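Local coordinates for kinase-associated protein B (Bacillus cereus, PDB 1Y71) that is of unknown function but probably acts in association with a kinase, combining a beta-sheet domain of SH3-like family with a pair of helices, at residues 116-119 against 120-124; 100-103 against 104-108; 28-32 against 33-37. All coordinates share one frame; numbering follows the deposited sequence.

In the fold
Contacts 1 and 2 hold neighbouring elements: contact 1 is a stretch within helix 112-127, contact 2 the end of helix 91-104 and the loop that follows. The two touch along the helix-helix interface, where Leu-118 and Leu-121 pack on Met-103 and Ser-117 meets Phe-106. Contact 3 lies on the other side of the chain's centre, its centre about 32 Å from that of contact 1, in the sheet. Contacts 1 and 3 are partly buried, whereas contact 2 is a surface contact. In the helical pair, hydroxyls return to backbone carbonyls a turn earlier; the hairpin relies on cross-strand backbone bonds, with side chains gathered on its two faces.

Contact 1 (116-119 against 120-124)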
ATOM      1  N   ARG B 116      -4.361  14.864 -27.918  1.00 30.64           N
ATOM      2  CA  ARG B 116      -5.333  15.426 -27.025  1.00 31.22           C
ATOM      3  C   ARG B 116      -5.214  14.756 -25.641  1.00 30.18           C
ATOM      4  O   ARG B 116      -5.239  15.449 -24.622  1.00 30.12           O
ATOM      5  CB  ARG B 116      -6.732  15.226 -27.639  1.00 32.16           C
ATOM      6  CG  ARG B 116      -7.748  16.334 -27.315  1.00 37.75           C
ATOM      7  CD  ARG B 116      -7.239  17.721 -27.723  1.00 45.61           C
ATOM      8  NE  ARG B 116      -8.015  18.816 -27.128  1.00 50.43           N
ATOM      9  CZ  ARG B 116      -7.777  20.115 -27.344  1.00 54.00           C
ATOM     10  NH1 ARG B 116      -6.776  20.505 -28.138  1.00 55.60           N
ATOM     11  NH2 ARG B 116      -8.542  21.037 -26.765  1.00 54.85           N
ATOM     12  N   SER B 117      -5.042  13.428 -25.627  1.00 28.71           N
ATOM     13  CA  SER B 117      -4.831  12.675 -24.383  1.00 28.42           C
ATOM     14  C   SER B 117      -3.573  13.106 -23.653  1.00 28.14           C
ATOM     15  O   SER B 117      -3.602  13.304 -22.446  1.00 27.71           O
ATOM     16  CB  SER B 117      -4.736  11.179 -24.650  1.00 27.45           C
ATOM     17  OG  SER B 117      -5.924  10.641 -25.185  1.00 28.67           O
ATOM     18  N   LEU B 118      -2.454  13.223 -24.376  1.00 29.18           N
ATOM     19  CA  LEU B 118      -1.180  13.599 -23.756  1.00 30.81           C
ATOM     20  C   LEU B 118      -1.282  14.985 -23.095  1.00 32.07           C
ATOM     21  O   LEU B 118      -0.861  15.169 -21.940  1.00 32.43           O
ATOM     22  CB  LEU B 118       0.007  13.465 -24.744  1.00 30.17           C
ATOM     23  CG  LEU B 118       1.412  13.645 -24.137  1.00 31.56           C
ATOM     24  CD1 LEU B 118       1.737  12.527 -23.178  1.00 35.50           C
ATOM     25  CD2 LEU B 118       2.534  13.738 -25.190  1.00 31.19           C
ATOM     26  N   GLU B 119      -1.894  15.939 -23.792  1.00 33.62           N
ATOM     27  CA  GLU B 119      -2.182  17.274 -23.230  1.00 35.00           C
ATOM     28  C   GLU B 119      -2.921  17.164 -21.896  1.00 34.83           C
ATOM     29  O   GLU B 119      -2.559  17.765 -20.867  1.00 35.42           O
ATOM     30  CB  GLU B 119      -3.117  18.044 -24.167  1.00 35.50           C
ATOM     31  CG  GLU B 119      -2.720  18.162 -25.642  1.00 38.74           C
ATOM     32  CD  GLU B 119      -3.427  19.340 -26.353  1.00 38.21           C
ATOM     33  OE1 GLU B 119      -3.555  20.411 -25.718  1.00 42.58           O
ATOM     34  OE2 GLU B 119      -3.843  19.207 -27.541  1.00 42.68           O
ATOM     35  N   THR B 120      -4.004  16.412 -21.953  1.00 34.71           N
ATOM     36  CA  THR B 120      -4.879  16.186 -20.810  1.00 34.74           C
ATOM     37  C   THR B 120      -4.150  15.577 -19.615  1.00 33.49           C
ATOM     38  O   THR B 120      -4.288  16.070 -18.490  1.00 33.37           O
ATOM     39  CB  THR B 120      -6.061  15.325 -21.253  1.00 34.77           C
ATOM     40  OG1 THR B 120      -6.742  16.048 -22.278  1.00 35.21           O
ATOM     41  CG2 THR B 120      -7.018  15.076 -20.120  1.00 35.56           C
ATOM     42  N   LEU B 121      -3.364  14.530 -19.861  1.00 32.13           N
ATOM     43  CA  LEU B 121      -2.593  13.877 -18.795  1.00 31.09           C
ATOM     44  C   LEU B 121      -1.518  14.772 -18.226  1.00 31.86           C
ATOM     45  O   LEU B 121      -1.249  14.726 -17.028  1.00 29.93           O
ATOM     46  CB  LEU B 121      -1.999  12.542 -19.261  1.00 30.74           C
ATOM     47  CG  LEU B 121      -3.027  11.514 -19.781  1.00 29.30           C
ATOM     48  CD1 LEU B 121      -2.395  10.450 -20.638  1.00 27.53           C
ATOM     49  CD2 LEU B 121      -3.813  10.902 -18.621  1.00 30.25           C
ATOM     50  N   GLN B 122      -0.901  15.590 -19.082  1.00 33.30           N
ATOM     51  CA  GLN B 122       0.134  16.523 -18.603  1.00 35.42           C
ATOM     52  C   GLN B 122      -0.450  17.492 -17.558  1.00 35.70           C
ATOM     53  O   GLN B 122       0.165  17.747 -16.534  1.00 36.66           O
ATOM     54  CB  GLN B 122       0.800  17.284 -19.761  1.00 35.09           C
ATOM     55  CG  GLN B 122       1.750  16.449 -20.616  1.00 36.23           C
ATOM     56  CD  GLN B 122       2.213  17.177 -21.887  1.00 37.39           C
ATOM     57  OE1 GLN B 122       1.401  17.732 -22.649  1.00 41.67           O
ATOM     58  NE2 GLN B 122       3.530  17.178 -22.121  1.00 40.80           N
ATOM     59  N   GLN B 123      -1.648  17.998 -17.816  1.00 36.61           N
ATOM     60  CA  GLN B 123      -2.329  18.865 -16.862  1.00 37.41           C
ATOM     61  C   GLN B 123      -2.736  18.119 -15.604  1.00 37.54           C
ATOM     62  O   GLN B 123      -2.548  18.633 -14.485  1.00 37.95           O
ATOM     63  CB  GLN B 123      -3.576  19.510 -17.479  1.00 37.62           C
ATOM     64  CG  GLN B 123      -4.211  20.599 -16.594  1.00 38.96           C
ATOM     65  CD  GLN B 123      -3.202  21.653 -16.148  1.00 41.50           C
ATOM     66  OE1 GLN B 123      -2.412  22.142 -16.953  1.00 41.29           O
ATOM     67  NE2 GLN B 123      -3.213  21.992 -14.851  1.00 41.88           N
ATOM     68  N   LEU B 124      -3.331  16.941 -15.785  1.00 36.65           N
ATOM     69  CA  LEU B 124      -3.748  16.112 -14.644  1.00 37.16           C
ATOM     70  C   LEU B 124      -2.586  15.889 -13.675  1.00 36.90           C
ATOM     71  O   LEU B 124      -2.755  15.961 -12.455  1.00 36.55           O
ATOM     72  CB  LEU B 124      -4.311  14.773 -15.111  1.00 36.69           C
ATOM     73  CG  LEU B 124      -5.802  14.654 -15.406  1.00 37.17           C
ATOM     74  CD1 LEU B 124      -6.077  13.249 -15.819  1.00 36.02           C
ATOM     75  CD2 LEU B 124      -6.643  15.033 -14.179  1.00 37.91           C
TER
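Thr-120 grips Arg-116 across one turn in the middle of the alpha-helix 112-127, where a threonine hydroxyl doubles the regular backbone bond. The carbonyl O of Arg-116 accepts twice, from Thr-120 N at 3.1 Å and from Thr-120 OG1 at 2.8 Å. The two donors approach from opposite faces of the carbonyl plane, so this one oxygen is held by a pair of bonds. With chi1 at -60°, OG1 is anti to the carbonyl carbon of its own residue and lies beside the backbone N, which turns the hydroxyl back up the helix toward that oxygen.

One residue on, Leu-121 N bonds to Ser-117 O at 2.9 Å, and the leucine CG sits 3.3 Å from Ser-117 O, with the CD1 branch a little farther from it. Gln-122 repeats the scheme against Leu-118: its N donates to Leu-118 O at 2.9 Å while its CG sits 3.2 Å from that oxygen. Further out, CD of Gln-122 comes no nearer than 4.3 Å to CG of Leu-118, a loose contact. On the outer side, the guanidinium of Arg-116 reaches along the helix to Glu-119, and NH1 of Arg-116 makes a salt bridge with Glu-119 OE2 at 3.3 Å whose hydrogen bond is weak and bent.

Other side chains of the turn meet the rest of the chain. Ser-117 OG bonds to Phe-113 O, Leu-118 rests on Met-103, Leu-121 packs on Leu-99, Gln-102 and Met-103 of helix 91-104, and Thr-120 touches Gln-48 and Phe-62 in loops.

Contact 2 (100-103 against 104-108); sequences ETQM and NSFSE
Phe-106 swings back under Gln-102 and Met-103 where helix 91-104 runs out and the chain enters a type I beta turn from Asn-104 to Ser-107. Its side chain can be followed outward from the backbone. CB of Phe-106 lies 3.7 Å from Met-103 O; CG stands farther off, in close contact with neither Gln-102 O nor Met-103 O. CD2 of the ring then comes to 3.3 Å from Gln-102 O, and CE2 stays at 3.4 Å from the same oxygen while also nearing the CG methylene of Gln-102. Beyond these atoms the ring settles against Ala-114 and Ser-117 of helix 112-127.

One face of the ring is covered by its own neighbour: Ser-105 OG stands 4.0 Å above the ring plane, over the centre. That hydroxyl is fixed by donating to Gln-102 O at 2.7 Å. A chi1 of 84° puts OG between its backbone N and carbonyl carbon, which brings it beside this carbonyl. Ser-105 N bonds to Thr-101 O and adds only a weak bond to Gln-102 O.

Asn-104 N bonds to Glu-100 O at 2.8 Å, nearly straight at 168°. CG of Asn-104 folds over that same oxygen. Two residues on, Phe-106 N donates three residues back, to Met-103 O, at 3.3 Å and from well above the carbonyl plane. Gln-102 is held at its far end, where NE2 bonds to Pro-46 O. The turn itself is closed by Ser-107 N donating to Asn-104 O at 3.0 Å.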
ATOM      1  N   GLU B 100       2.646   8.032 -15.752  1.00 26.43           N
ATOM      2  CA  GLU B 100       3.829   8.025 -16.638  1.00 28.25           C
ATOM      3  C   GLU B 100       3.709   6.903 -17.669  1.00 27.71           C
ATOM      4  O   GLU B 100       3.981   7.112 -18.876  1.00 26.87           O
ATOM      5  CB  GLU B 100       5.140   7.965 -15.853  1.00 28.86           C
ATOM      6  CG  GLU B 100       5.483   9.332 -15.243  1.00 34.73           C
ATOM      7  CD  GLU B 100       6.367   9.265 -14.014  1.00 40.97           C
ATOM      8  OE1 GLU B 100       6.805   8.144 -13.619  1.00 44.56           O
ATOM      9  OE2 GLU B 100       6.630  10.355 -13.436  1.00 44.06           O
ATOM     10  N   THR B 101       3.216   5.744 -17.218  1.00 26.60           N
ATOM     11  CA  THR B 101       2.967   4.598 -18.104  1.00 26.23           C
ATOM     12  C   THR B 101       2.000   4.932 -19.234  1.00 26.24           C
ATOM     13  O   THR B 101       2.286   4.655 -20.423  1.00 26.02           O
ATOM     14  CB  THR B 101       2.508   3.341 -17.287  1.00 25.57           C
ATOM     15  OG1 THR B 101       3.576   2.963 -16.437  1.00 25.27           O
ATOM     16  CG2 THR B 101       2.110   2.134 -18.155  1.00 26.43           C
ATOM     17  N   GLN B 102       0.878   5.550 -18.880  1.00 25.17           N
ATOM     18  CA  GLN B 102      -0.115   5.929 -19.863  1.00 25.62           C
ATOM     19  C   GLN B 102       0.435   6.959 -20.854  1.00 26.30           C
ATOM     20  O   GLN B 102       0.195   6.869 -22.071  1.00 25.12           O
ATOM     21  CB  GLN B 102      -1.352   6.505 -19.194  1.00 24.94           C
ATOM     22  CG  GLN B 102      -2.504   6.784 -20.185  1.00 26.35           C
ATOM     23  CD  GLN B 102      -3.738   7.270 -19.483  1.00 26.30           C
ATOM     24  OE1 GLN B 102      -3.689   7.629 -18.304  1.00 28.12           O
ATOM     25  NE2 GLN B 102      -4.856   7.239 -20.166  1.00 26.05           N
HETATM   26  N   MSE B 103       1.137   7.951 -20.330  1.00 26.13           N
HETATM   27  CA  MSE B 103       1.781   8.939 -21.181  1.00 29.20           C
HETATM   28  C   MSE B 103       2.770   8.327 -22.148  1.00 27.40           C
HETATM   29  O   MSE B 103       2.729   8.642 -23.339  1.00 26.49           O
HETATM   30  CB  MSE B 103       2.412  10.054 -20.364  1.00 27.78           C
HETATM   31  CG  MSE B 103       1.362  10.943 -19.719  1.00 31.71           C
HETATM   32 SE   MSE B 103       2.105  12.488 -18.774  0.90 40.60          SE
HETATM   33  CE  MSE B 103       3.045  11.640 -17.355  1.00 39.52           C
ATOM     34  N   ASN B 104       3.631   7.444 -21.646  1.00 27.40           N
ATOM     35  CA  ASN B 104       4.579   6.708 -22.478  1.00 28.21           C
ATOM     36  C   ASN B 104       3.930   5.798 -23.516  1.00 28.56           C
ATOM     37  O   ASN B 104       4.530   5.524 -24.575  1.00 28.43           O
ATOM     38  CB  ASN B 104       5.549   5.904 -21.609  1.00 28.83           C
ATOM     39  CG  ASN B 104       6.569   6.783 -20.914  1.00 31.76           C
ATOM     40  OD1 ASN B 104       6.886   7.871 -21.387  1.00 35.78           O
ATOM     41  ND2 ASN B 104       7.123   6.297 -19.818  1.00 34.67           N
ATOM     42  N   SER B 105       2.720   5.326 -23.221  1.00 27.75           N
ATOM     43  CA  SER B 105       2.000   4.455 -24.130  1.00 27.35           C
ATOM     44  C   SER B 105       1.721   5.099 -25.486  1.00 27.38           C
ATOM     45  O   SER B 105       1.457   4.390 -26.440  1.00 26.45           O
ATOM     46  CB  SER B 105       0.696   3.908 -23.519  1.00 27.36           C
ATOM     47  OG  SER B 105      -0.395   4.812 -23.663  1.00 27.12           O
ATOM     48  N   PHE B 106       1.777   6.430 -25.552  1.00 26.90           N
ATOM     49  CA  PHE B 106       1.498   7.158 -26.779  1.00 27.64           C
ATOM     50  C   PHE B 106       2.755   7.437 -27.609  1.00 28.11           C
ATOM     51  O   PHE B 106       2.659   8.052 -28.640  1.00 26.66           O
ATOM     52  CB  PHE B 106       0.785   8.482 -26.469  1.00 27.54           C
ATOM     53  CG  PHE B 106      -0.570   8.312 -25.843  1.00 28.90           C
ATOM     54  CD1 PHE B 106      -1.617   7.721 -26.556  1.00 31.32           C
ATOM     55  CD2 PHE B 106      -0.813   8.765 -24.547  1.00 32.55           C
ATOM     56  CE1 PHE B 106      -2.877   7.583 -25.990  1.00 30.76           C
ATOM     57  CE2 PHE B 106      -2.088   8.625 -23.966  1.00 30.87           C
ATOM     58  CZ  PHE B 106      -3.111   8.027 -24.699  1.00 29.30           C
ATOM     59  N   SER B 107       3.917   6.979 -27.151  1.00 28.93           N
ATOM     60  CA  SER B 107       5.199   7.325 -27.758  1.00 31.58           C
ATOM     61  C   SER B 107       5.306   7.157 -29.278  1.00 32.48           C
ATOM     62  O   SER B 107       6.002   7.919 -29.920  1.00 32.53           O
ATOM     63  CB  SER B 107       6.344   6.590 -27.070  1.00 31.53           C
ATOM     64  OG  SER B 107       6.385   5.249 -27.497  1.00 33.75           O
ATOM     65  N   GLU B 108       4.614   6.176 -29.842  1.00 33.33           N
ATOM     66  CA  GLU B 108       4.695   5.902 -31.276  1.00 35.56           C
ATOM     67  C   GLU B 108       3.333   6.195 -31.939  1.00 34.12           C
ATOM     68  O   GLU B 108       3.039   5.730 -33.035  1.00 34.21           O
ATOM     69  CB  GLU B 108       5.174   4.447 -31.500  1.00 35.83           C
ATOM     70  CG  GLU B 108       6.708   4.242 -31.292  1.00 38.68           C
ATOM     71  CD  GLU B 108       7.135   2.754 -31.285  1.00 40.88           C
ATOM     72  OE1 GLU B 108       6.381   1.892 -30.757  1.00 48.49           O
ATOM     73  OE2 GLU B 108       8.236   2.443 -31.796  1.00 48.80           O
TER

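Contact 3 (28-32 against 33-37)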
ATOM      1  N   THR B  28     -15.012  -3.429   1.227  1.00 25.79           N
ATOM      2  CA  THR B  28     -15.602  -2.922   2.471  1.00 28.42           C
ATOM      3  C   THR B  28     -17.106  -3.237   2.621  1.00 30.18           C
ATOM      4  O   THR B  28     -17.671  -3.074   3.702  1.00 29.93           O
ATOM      5  CB  THR B  28     -15.355  -1.408   2.679  1.00 28.12           C
ATOM      6  OG1 THR B  28     -16.060  -0.670   1.689  1.00 30.59           O
ATOM      7  CG2 THR B  28     -13.850  -1.055   2.592  1.00 30.06           C
ATOM      8  N   ASN B  29     -17.744  -3.683   1.549  1.00 32.72           N
ATOM      9  CA  ASN B  29     -19.150  -4.109   1.614  1.00 35.47           C
ATOM     10  C   ASN B  29     -19.485  -4.897   0.349  1.00 36.73           C
ATOM     11  O   ASN B  29     -18.897  -4.667  -0.714  1.00 35.16           O
ATOM     12  CB  ASN B  29     -20.092  -2.891   1.779  1.00 35.90           C
ATOM     13  CG  ASN B  29     -21.481  -3.247   2.366  1.00 39.77           C
ATOM     14  OD1 ASN B  29     -21.650  -4.215   3.127  1.00 42.64           O
ATOM     15  ND2 ASN B  29     -22.481  -2.431   2.022  1.00 42.48           N
ATOM     16  N   SER B  30     -20.424  -5.832   0.495  1.00 38.78           N
ATOM     17  CA  SER B  30     -20.979  -6.596  -0.610  1.00 41.24           C
ATOM     18  C   SER B  30     -22.439  -6.202  -0.800  1.00 42.43           C
ATOM     19  O   SER B  30     -23.074  -5.601   0.081  1.00 42.79           O
ATOM     20  CB  SER B  30     -20.932  -8.104  -0.325  1.00 41.56           C
ATOM     21  OG  SER B  30     -19.631  -8.569  -0.006  1.00 43.56           O
ATOM     22  N   ARG B  31     -22.955  -6.573  -1.962  1.00 43.77           N
ATOM     23  CA  ARG B  31     -24.343  -6.381  -2.345  1.00 45.29           C
ATOM     24  C   ARG B  31     -24.470  -7.147  -3.644  1.00 44.42           C
ATOM     25  O   ARG B  31     -23.477  -7.307  -4.345  1.00 44.59           O
ATOM     26  CB  ARG B  31     -24.618  -4.893  -2.594  1.00 45.51           C
ATOM     27  CG  ARG B  31     -25.714  -4.562  -3.629  1.00 47.51           C
ATOM     28  CD  ARG B  31     -25.897  -3.052  -3.766  1.00 47.91           C
ATOM     29  NE  ARG B  31     -24.648  -2.394  -4.153  1.00 53.05           N
ATOM     30  CZ  ARG B  31     -23.716  -1.964  -3.303  1.00 54.97           C
ATOM     31  NH1 ARG B  31     -23.861  -2.109  -1.988  1.00 55.66           N
ATOM     32  NH2 ARG B  31     -22.620  -1.389  -3.781  1.00 57.14           N
ATOM     33  N   PRO B  32     -25.681  -7.650  -3.948  1.00 44.00           N
ATOM     34  CA  PRO B  32     -26.087  -8.177  -5.253  1.00 42.82           C
ATOM     35  C   PRO B  32     -25.279  -7.684  -6.468  1.00 41.34           C
ATOM     36  O   PRO B  32     -25.482  -6.561  -6.978  1.00 40.90           O
ATOM     37  CB  PRO B  32     -27.555  -7.727  -5.340  1.00 43.05           C
ATOM     38  CG  PRO B  32     -28.040  -7.801  -3.873  1.00 43.73           C
ATOM     39  CD  PRO B  32     -26.794  -7.766  -2.977  1.00 44.33           C
ATOM     40  N   GLY B  33     -24.360  -8.537  -6.915  1.00 39.86           N
ATOM     41  CA  GLY B  33     -23.619  -8.293  -8.147  1.00 38.21           C
ATOM     42  C   GLY B  33     -22.464  -7.303  -8.111  1.00 37.04           C
ATOM     43  O   GLY B  33     -21.866  -7.010  -9.148  1.00 35.62           O
ATOM     44  N   SER B  34     -22.134  -6.790  -6.925  1.00 36.11           N
ATOM     45  CA  SER B  34     -21.101  -5.778  -6.843  1.00 35.09           C
ATOM     46  C   SER B  34     -20.442  -5.721  -5.464  1.00 33.68           C
ATOM     47  O   SER B  34     -20.906  -6.335  -4.512  1.00 32.45           O
ATOM     48  CB  SER B  34     -21.666  -4.405  -7.245  1.00 35.71           C
ATOM     49  OG  SER B  34     -22.554  -3.891  -6.260  1.00 38.79           O
ATOM     50  N   TYR B  35     -19.332  -4.996  -5.402  1.00 32.26           N
ATOM     51  CA  TYR B  35     -18.599  -4.777  -4.173  1.00 31.69           C
ATOM     52  C   TYR B  35     -18.291  -3.313  -4.045  1.00 30.10           C
ATOM     53  O   TYR B  35     -17.983  -2.660  -5.035  1.00 28.91           O
ATOM     54  CB  TYR B  35     -17.291  -5.570  -4.193  1.00 32.94           C
ATOM     55  CG  TYR B  35     -17.543  -7.051  -4.192  1.00 35.84           C
ATOM     56  CD1 TYR B  35     -17.772  -7.725  -2.992  1.00 35.23           C
ATOM     57  CD2 TYR B  35     -17.588  -7.782  -5.400  1.00 36.89           C
ATOM     58  CE1 TYR B  35     -18.038  -9.067  -2.966  1.00 36.55           C
ATOM     59  CE2 TYR B  35     -17.857  -9.147  -5.385  1.00 38.18           C
ATOM     60  CZ  TYR B  35     -18.076  -9.783  -4.153  1.00 38.49           C
ATOM     61  OH  TYR B  35     -18.339 -11.136  -4.092  1.00 38.68           O
ATOM     62  N   VAL B  36     -18.350  -2.811  -2.810  1.00 28.88           N
ATOM     63  CA  VAL B  36     -17.825  -1.505  -2.506  1.00 28.03           C
ATOM     64  C   VAL B  36     -16.335  -1.749  -2.249  1.00 27.23           C
ATOM     65  O   VAL B  36     -15.970  -2.619  -1.435  1.00 26.40           O
ATOM     66  CB  VAL B  36     -18.522  -0.829  -1.279  1.00 27.98           C
ATOM     67  CG1 VAL B  36     -17.964   0.540  -1.076  1.00 28.84           C
ATOM     68  CG2 VAL B  36     -20.060  -0.733  -1.516  1.00 28.85           C
ATOM     69  N   VAL B  37     -15.491  -1.011  -2.976  1.00 25.28           N
ATOM     70  CA  VAL B  37     -14.030  -1.141  -2.879  1.00 23.77           C
ATOM     71  C   VAL B  37     -13.447   0.189  -2.404  1.00 23.55           C
ATOM     72  O   VAL B  37     -13.715   1.247  -3.009  1.00 22.03           O
ATOM     73  CB  VAL B  37     -13.427  -1.587  -4.274  1.00 24.88           C
ATOM     74  CG1 VAL B  37     -11.882  -1.586  -4.284  1.00 24.97           C
ATOM     75  CG2 VAL B  37     -13.974  -2.977  -4.684  1.00 23.95           C
TER
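Asn-29 and Val-36, Ser-30 and Tyr-35, and Arg-31 and Ser-34 face each other across antiparallel strands 28-31 and 34-37. Backbone bonds come first. Val-36 N donates to Asn-29 O and Thr-28 N to Val-36 O, each at 2.9 Å. At the closed end Ser-34 N donates to Arg-31 O at 3.0 Å, while Arg-31 N returns a longer, more bent bond of 3.3 Å to Ser-34 O. A CA-H...O contact of 3.5 Å from Tyr-35 CA to Asn-29 O supplements them.

Polar side chains share a partner outside the hairpin: Arg-31 NH2 and Ser-34 OG both bond to Asn-75 OD1. The arginine reaches this place by bending at chi3 (58°), and the edge of its guanidinium meets Val-36, with NH2 of Arg-31 3.5 Å from CG2 of Val-36.

Van der Waals contacts fall on two faces. On that of Asn-29, Arg-31, Ser-34 and Val-36, CB of Asn-29 lies 3.9 Å from CG2 of Val-36. On the other, Ser-30 OG lies 3.4 Å from CE1 of Tyr-35, whose ring also stacks edge-to-face with Phe-8. At the far end from the turn, Thr-28 OG1 approaches CG1 of Val-36 at 3.6 Å.

Pro-32 and Gly-33, the latter at positive phi, occupy the central positions of a type II turn, a classic Pro-Gly placement, closing a beta hairpin with a two-residue loop within the antiparallel sheet.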